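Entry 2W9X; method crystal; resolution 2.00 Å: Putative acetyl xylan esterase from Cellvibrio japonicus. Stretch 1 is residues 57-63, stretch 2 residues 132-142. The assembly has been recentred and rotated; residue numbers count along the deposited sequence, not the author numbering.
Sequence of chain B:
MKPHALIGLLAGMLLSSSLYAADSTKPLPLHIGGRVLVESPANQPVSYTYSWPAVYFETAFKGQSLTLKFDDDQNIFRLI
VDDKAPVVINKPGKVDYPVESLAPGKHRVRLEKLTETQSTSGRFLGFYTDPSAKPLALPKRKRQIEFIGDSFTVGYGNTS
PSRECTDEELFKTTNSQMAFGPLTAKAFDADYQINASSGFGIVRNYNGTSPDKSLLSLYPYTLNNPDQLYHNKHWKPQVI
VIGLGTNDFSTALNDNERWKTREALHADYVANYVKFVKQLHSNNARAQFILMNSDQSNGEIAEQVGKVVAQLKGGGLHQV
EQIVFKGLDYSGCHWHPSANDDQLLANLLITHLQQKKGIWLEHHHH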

# COMPACT_ATOMS: atom_id res chain seq x y z
N PHE B 57 -15.29 -28.35 2.06
CA PHE B 57 -16.34 -28.75 3.01
C PHE B 57 -15.70 -29.37 4.25
O PHE B 57 -14.79 -30.22 4.13
CB PHE B 57 -17.30 -29.75 2.37
CG PHE B 57 -17.91 -29.28 1.07
CD1 PHE B 57 -19.13 -28.61 1.06
CD2 PHE B 57 -17.27 -29.52 -0.14
CE1 PHE B 57 -19.69 -28.17 -0.13
CE2 PHE B 57 -17.82 -29.08 -1.34
CZ PHE B 57 -19.03 -28.41 -1.34
N GLU B 58 -16.15 -28.95 5.43
CA GLU B 58 -15.60 -29.43 6.69
C GLU B 58 -16.69 -30.00 7.59
O GLU B 58 -17.83 -29.53 7.57
CB GLU B 58 -14.85 -28.34 7.44
CG GLU B 58 -13.51 -27.97 6.81
CD GLU B 58 -12.91 -26.73 7.41
OE1 GLU B 58 -11.82 -26.84 7.99
OE2 GLU B 58 -13.52 -25.64 7.29
N THR B 59 -16.31 -31.03 8.35
CA THR B 59 -17.19 -31.58 9.40
C THR B 59 -16.40 -32.14 10.59
O THR B 59 -15.17 -32.32 10.51
CB THR B 59 -18.19 -32.62 8.84
OG1 THR B 59 -19.24 -32.80 9.79
CG2 THR B 59 -17.53 -33.97 8.57
N ALA B 60 -17.11 -32.41 11.69
CA ALA B 60 -16.52 -32.88 12.93
C ALA B 60 -17.52 -33.75 13.68
O ALA B 60 -18.71 -33.42 13.76
CB ALA B 60 -16.08 -31.70 13.81
N PHE B 61 -17.03 -34.87 14.22
CA PHE B 61 -17.90 -35.83 14.91
C PHE B 61 -17.14 -36.80 15.81
O PHE B 61 -15.96 -37.09 15.58
CB PHE B 61 -18.74 -36.62 13.89
CG PHE B 61 -17.92 -37.54 13.03
CD1 PHE B 61 -17.17 -37.03 11.96
CD2 PHE B 61 -17.89 -38.91 13.28
CE1 PHE B 61 -16.41 -37.88 11.17
CE2 PHE B 61 -17.13 -39.76 12.48
CZ PHE B 61 -16.39 -39.25 11.43
N LYS B 62 -17.83 -37.29 16.84
CA LYS B 62 -17.37 -38.44 17.61
C LYS B 62 -18.03 -39.67 17.02
O LYS B 62 -19.26 -39.75 16.93
CB LYS B 62 -17.75 -38.28 19.09
N GLY B 63 -17.21 -40.63 16.60
CA GLY B 63 -17.67 -41.86 15.95
C GLY B 63 -16.57 -42.49 15.12
O GLY B 63 -15.46 -41.96 15.05
N SER B 132 -25.89 -42.94 15.63
CA SER B 132 -25.37 -42.87 17.00
C SER B 132 -24.25 -41.84 17.23
O SER B 132 -23.95 -41.50 18.37
N ALA B 133 -23.65 -41.34 16.14
CA ALA B 133 -22.52 -40.40 16.19
C ALA B 133 -22.91 -38.99 16.65
O ALA B 133 -24.01 -38.50 16.34
CB ALA B 133 -21.83 -40.33 14.84
N LYS B 134 -22.00 -38.34 17.39
CA LYS B 134 -22.25 -37.01 17.93
C LYS B 134 -21.63 -35.92 17.05
O LYS B 134 -20.41 -35.88 16.87
CB LYS B 134 -21.75 -36.89 19.37
N PRO B 135 -22.48 -35.05 16.47
CA PRO B 135 -21.95 -33.88 15.77
C PRO B 135 -21.09 -33.05 16.71
O PRO B 135 -21.43 -32.89 17.89
CB PRO B 135 -23.21 -33.11 15.37
CG PRO B 135 -24.30 -34.13 15.35
CD PRO B 135 -23.95 -35.10 16.44
N LEU B 136 -19.96 -32.54 16.21
CA LEU B 136 -19.08 -31.70 17.01
C LEU B 136 -18.93 -30.30 16.41
O LEU B 136 -19.35 -30.04 15.27
CB LEU B 136 -17.70 -32.37 17.21
CG LEU B 136 -17.57 -33.70 17.96
CD1 LEU B 136 -16.10 -34.10 18.08
CD2 LEU B 136 -18.23 -33.68 19.34
N ALA B 137 -18.33 -29.40 17.19
CA ALA B 137 -18.16 -28.01 16.79
C ALA B 137 -17.44 -27.90 15.45
O ALA B 137 -16.35 -28.45 15.26
CB ALA B 137 -17.43 -27.22 17.88
N LEU B 138 -18.08 -27.19 14.53
CA LEU B 138 -17.46 -26.81 13.26
C LEU B 138 -16.55 -25.61 13.49
O LEU B 138 -16.64 -24.97 14.55
CB LEU B 138 -18.56 -26.47 12.24
CG LEU B 138 -19.18 -27.59 11.40
CD1 LEU B 138 -19.12 -28.94 12.09
CD2 LEU B 138 -20.61 -27.23 11.07
N PRO B 139 -15.66 -25.30 12.53
CA PRO B 139 -14.80 -24.12 12.65
C PRO B 139 -15.60 -22.81 12.64
O PRO B 139 -16.50 -22.63 11.81
CB PRO B 139 -13.91 -24.21 11.41
CG PRO B 139 -13.98 -25.64 10.98
CD PRO B 139 -15.36 -26.06 11.30
N LYS B 140 -15.28 -21.93 13.58
CA LYS B 140 -15.91 -20.62 13.70
C LYS B 140 -14.85 -19.56 13.40
O LYS B 140 -14.43 -18.81 14.28
N ARG B 141 -14.42 -19.50 12.15
CA ARG B 141 -13.34 -18.59 11.75
C ARG B 141 -13.85 -17.16 11.59
O ARG B 141 -14.77 -16.90 10.81
CB ARG B 141 -12.66 -19.09 10.47
CG ARG B 141 -12.32 -20.56 10.50
CD ARG B 141 -11.47 -21.00 9.34
NE ARG B 141 -10.96 -22.35 9.59
CZ ARG B 141 -11.40 -23.46 9.00
NH1 ARG B 141 -12.37 -23.39 8.09
NH2 ARG B 141 -10.89 -24.65 9.33
N LYS B 142 -13.27 -16.23 12.36
CA LYS B 142 -13.66 -14.83 12.30
C LYS B 142 -12.99 -14.18 11.09
O LYS B 142 -13.57 -13.31 10.43
CB LYS B 142 -13.28 -14.09 13.58

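Residues 57-62 form the end of a strand that begins earlier in the chain. Stretch 2 runs beside it in the antiparallel sense, with Lys 134 and Pro 135 in strand conformation. Lys 62 and Lys 134 make a hydrogen-bonded pair. Lys 62 N donates to Lys 134 O at 2.9 Å, and Lys 134 N donates to Lys 62 O at 3.1 Å. Phe 61 and Pro 135 form the next pair, which is non-hydrogen-bonded, with their CA atoms 4.6 Å apart. Proline has no amide hydrogen, and this pair asks none of it. The CA of Phe 61 also makes a CA-H...O contact with Lys 134 O, at 3.2 Å. Leu 136 N then donates to Ala 60 O at 2.9 Å. Beyond it the backbones separate: the CA atoms of Thr 59 and Leu 138 are 6.1 Å apart. Ala 60 N is buried by the contact and has no partner in the model.

Ala 60 CB packs on Leu 136 CB at 3.8 Å. Leu 138 points sideways from its CA, but its end comes nearer, and its CD1 lies 4.0 Å from Ala 60 N. At the other end of the pairing, Ala 133 CB sits 3.4 Å from Lys 62 O. The Phe 61 ring leads away from stretch 2 and meets Ala 133 only obliquely, CD2 to CB at 4.5 Å. Lys 62 and Lys 134 point to the same face of the sheet, with their CB atoms 4.2 Å apart; neither is modelled beyond CB.

The charged contact is Glu 58 with Arg 141. Arg 141 NH1 donates to Glu 58 OE2 and Arg 141 NH2 to Glu 58 OE1, both at 2.7 Å. This is a two-pronged salt bridge, and the carboxylate meets the guanidinium at its edge.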